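Local coordinates for protein glycosyl transferase (Staphylococcus aureus, PDB 5TZJ) that is a family 2 glycosyl transferase that holds uridine-diphosphate-N-acetylglucosamine in a pocket, at residues Pro153-Arg158 with Lys184-Ala189. Sequence-based numbering, arbitrary orientation.
Sequences PTKIYR and KAYLNA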
loop_
_atom_site.group_PDB
_atom_site.type_symbol
_atom_site.label_atom_id
_atom_site.label_comp_id
_atom_site.label_asym_id
_atom_site.label_seq_id
_atom_site.Cartn_x
_atom_site.Cartn_y
_atom_site.Cartn_z
ATOM N N PRO A 153 -5.155 -0.572 -1.787
ATOM C CA PRO A 153 -5.968 -1.598 -2.447
ATOM C C PRO A 153 -6.956 -1.037 -3.469
ATOM O O PRO A 153 -7.802 -1.794 -3.983
ATOM C CB PRO A 153 -6.693 -2.246 -1.254
ATOM C CG PRO A 153 -6.892 -1.115 -0.282
ATOM C CD PRO A 153 -5.644 -0.244 -0.432
ATOM N N THR A 154 -6.863 0.260 -3.779
ATOM C CA THR A 154 -7.845 0.973 -4.622
ATOM C C THR A 154 -7.538 0.752 -6.106
ATOM O O THR A 154 -7.288 1.685 -6.874
ATOM C CB THR A 154 -7.805 2.456 -4.284
ATOM O OG1 THR A 154 -6.455 2.933 -4.504
ATOM C CG2 THR A 154 -8.164 2.648 -2.821
ATOM N N LYS A 155 -7.517 -0.532 -6.462
ATOM C CA LYS A 155 -7.161 -1.060 -7.769
ATOM C C LYS A 155 -8.146 -2.178 -8.088
ATOM O O LYS A 155 -8.950 -2.598 -7.244
ATOM C CB LYS A 155 -5.721 -1.598 -7.787
ATOM C CG LYS A 155 -4.664 -0.582 -7.244
ATOM C CD LYS A 155 -3.325 -1.275 -6.941
ATOM C CE LYS A 155 -2.180 -0.237 -6.722
ATOM N NZ LYS A 155 -2.479 0.644 -5.576
ATOM N N ILE A 156 -8.060 -2.677 -9.314
ATOM C CA ILE A 156 -8.872 -3.792 -9.762
ATOM C C ILE A 156 -8.012 -5.046 -9.772
ATOM O O ILE A 156 -6.904 -5.063 -10.364
ATOM C CB ILE A 156 -9.471 -3.493 -11.148
ATOM C CG1 ILE A 156 -10.407 -2.285 -11.022
ATOM C CG2 ILE A 156 -10.229 -4.718 -11.728
ATOM C CD1 ILE A 156 -11.080 -1.900 -12.345
ATOM N N TYR A 157 -8.533 -6.113 -9.140
ATOM C CA TYR A 157 -7.815 -7.379 -9.023
ATOM C C TYR A 157 -8.683 -8.513 -9.540
ATOM O O TYR A 157 -9.880 -8.562 -9.245
ATOM C CB TYR A 157 -7.449 -7.703 -7.613
ATOM C CG TYR A 157 -6.727 -6.620 -6.841
ATOM C CD1 TYR A 157 -5.370 -6.769 -6.549
ATOM C CD2 TYR A 157 -7.384 -5.468 -6.381
ATOM C CE1 TYR A 157 -4.689 -5.818 -5.826
ATOM C CE2 TYR A 157 -6.694 -4.491 -5.642
ATOM C CZ TYR A 157 -5.351 -4.690 -5.357
ATOM O OH TYR A 157 -4.619 -3.776 -4.626
ATOM N N ARG A 158 -8.074 -9.450 -10.280
ATOM C CA ARG A 158 -8.833 -10.617 -10.708
ATOM C C ARG A 158 -9.181 -11.439 -9.477
ATOM O O ARG A 158 -8.298 -11.741 -8.666
ATOM C CB ARG A 158 -8.044 -11.465 -11.699
ATOM C CG ARG A 158 -8.855 -12.660 -12.270
ATOM C CD ARG A 158 -7.952 -13.489 -13.180
ATOM N NE ARG A 158 -7.512 -12.708 -14.334
ATOM C CZ ARG A 158 -8.220 -12.590 -15.468
ATOM N NH1 ARG A 158 -9.401 -13.194 -15.583
ATOM N NH2 ARG A 158 -7.754 -11.856 -16.480
ATOM N N LYS A 184 1.602 -9.104 -2.465
ATOM C CA LYS A 184 1.232 -10.473 -2.825
ATOM C C LYS A 184 0.530 -10.513 -4.182
ATOM O O LYS A 184 0.818 -11.381 -5.018
ATOM C CB LYS A 184 0.308 -11.086 -1.752
ATOM C CG LYS A 184 0.997 -11.612 -0.475
ATOM C CD LYS A 184 -0.051 -12.088 0.580
ATOM C CE LYS A 184 0.597 -12.648 1.872
ATOM N NZ LYS A 184 -0.378 -13.048 2.957
ATOM N N ALA A 185 -0.419 -9.606 -4.405
ATOM C CA ALA A 185 -1.135 -9.632 -5.685
ATOM C C ALA A 185 -0.176 -9.307 -6.826
ATOM O O ALA A 185 -0.234 -9.928 -7.892
ATOM C CB ALA A 185 -2.298 -8.637 -5.679
ATOM N N TYR A 186 0.733 -8.349 -6.609
ATOM C CA TYR A 186 1.732 -8.058 -7.643
ATOM C C TYR A 186 2.600 -9.279 -7.919
ATOM O O TYR A 186 2.853 -9.638 -9.084
ATOM C CB TYR A 186 2.620 -6.893 -7.215
ATOM C CG TYR A 186 2.041 -5.483 -7.282
ATOM C CD1 TYR A 186 0.991 -5.170 -8.101
ATOM C CD2 TYR A 186 2.619 -4.451 -6.525
ATOM C CE1 TYR A 186 0.503 -3.827 -8.165
ATOM C CE2 TYR A 186 2.181 -3.133 -6.594
ATOM C CZ TYR A 186 1.111 -2.825 -7.417
ATOM O OH TYR A 186 0.670 -1.519 -7.443
ATOM N N LEU A 187 3.099 -9.915 -6.855
ATOM C CA LEU A 187 4.031 -11.031 -7.014
ATOM C C LEU A 187 3.400 -12.237 -7.742
ATOM O O LEU A 187 4.109 -13.005 -8.400
ATOM C CB LEU A 187 4.571 -11.437 -5.642
ATOM C CG LEU A 187 5.632 -10.519 -4.979
ATOM C CD1 LEU A 187 5.832 -10.863 -3.501
ATOM C CD2 LEU A 187 7.005 -10.529 -5.723
ATOM N N ASN A 188 2.089 -12.437 -7.627
ATOM C CA ASN A 188 1.433 -13.599 -8.210
ATOM C C ASN A 188 0.806 -13.348 -9.576
ATOM O O ASN A 188 0.409 -14.312 -10.239
ATOM C CB ASN A 188 0.332 -14.116 -7.261
ATOM C CG ASN A 188 0.911 -14.868 -6.091
ATOM O OD1 ASN A 188 1.327 -16.027 -6.227
ATOM N ND2 ASN A 188 0.979 -14.212 -4.943
ATOM N N ALA A 189 0.695 -12.103 -10.015
ATOM C CA ALA A 189 -0.092 -11.829 -11.203
ATOM C C ALA A 189 0.733 -12.154 -12.436
ATOM O O ALA A 189 1.948 -11.981 -12.450
ATOM C CB ALA A 189 -0.533 -10.367 -11.244
#
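Lys155 and Tyr186 meet nearly at right angles, a worked example of how a long polar side chain can pack along its shaft and bond at its end. Traced outward, Lys155 leaves the backbone with CB pointing toward helix 177-188 and CG beside its own backbone N (chi1 -52°). The chain then runs extended, touching Leu117 of strand 115-122; CD is the first atom to near Tyr186, 4.0 Å from its OH, and CE closes to 3.2 Å of that oxygen. A bend at the last torsion (chi4 61°) carries NZ to its hydrogen-bond partners, Ser152 O and Thr150 OG1. Tyr186 OH in turn bonds Thr150 O, which ties both polar ends to the same neighbouring loop. Two residues along, Tyr157 presents its ring edge to the helix: CD1 and CE1 each lie 3.7 Å from Ala185 CB, near the ring plane. Tyr157 OH hydrogen-bonds Thr182 OG1, while Phe181 meets the ring edge-to-face. Segment 153-158, whose strand 156-158 is hydrogen-bonded between strands 86-89 and 115-122, thus packs through Lys155 and Tyr157 against helix 177-188, consistent with the GT-A fold of family 2 glycosyl transferases, where helices flank a central mixed sheet.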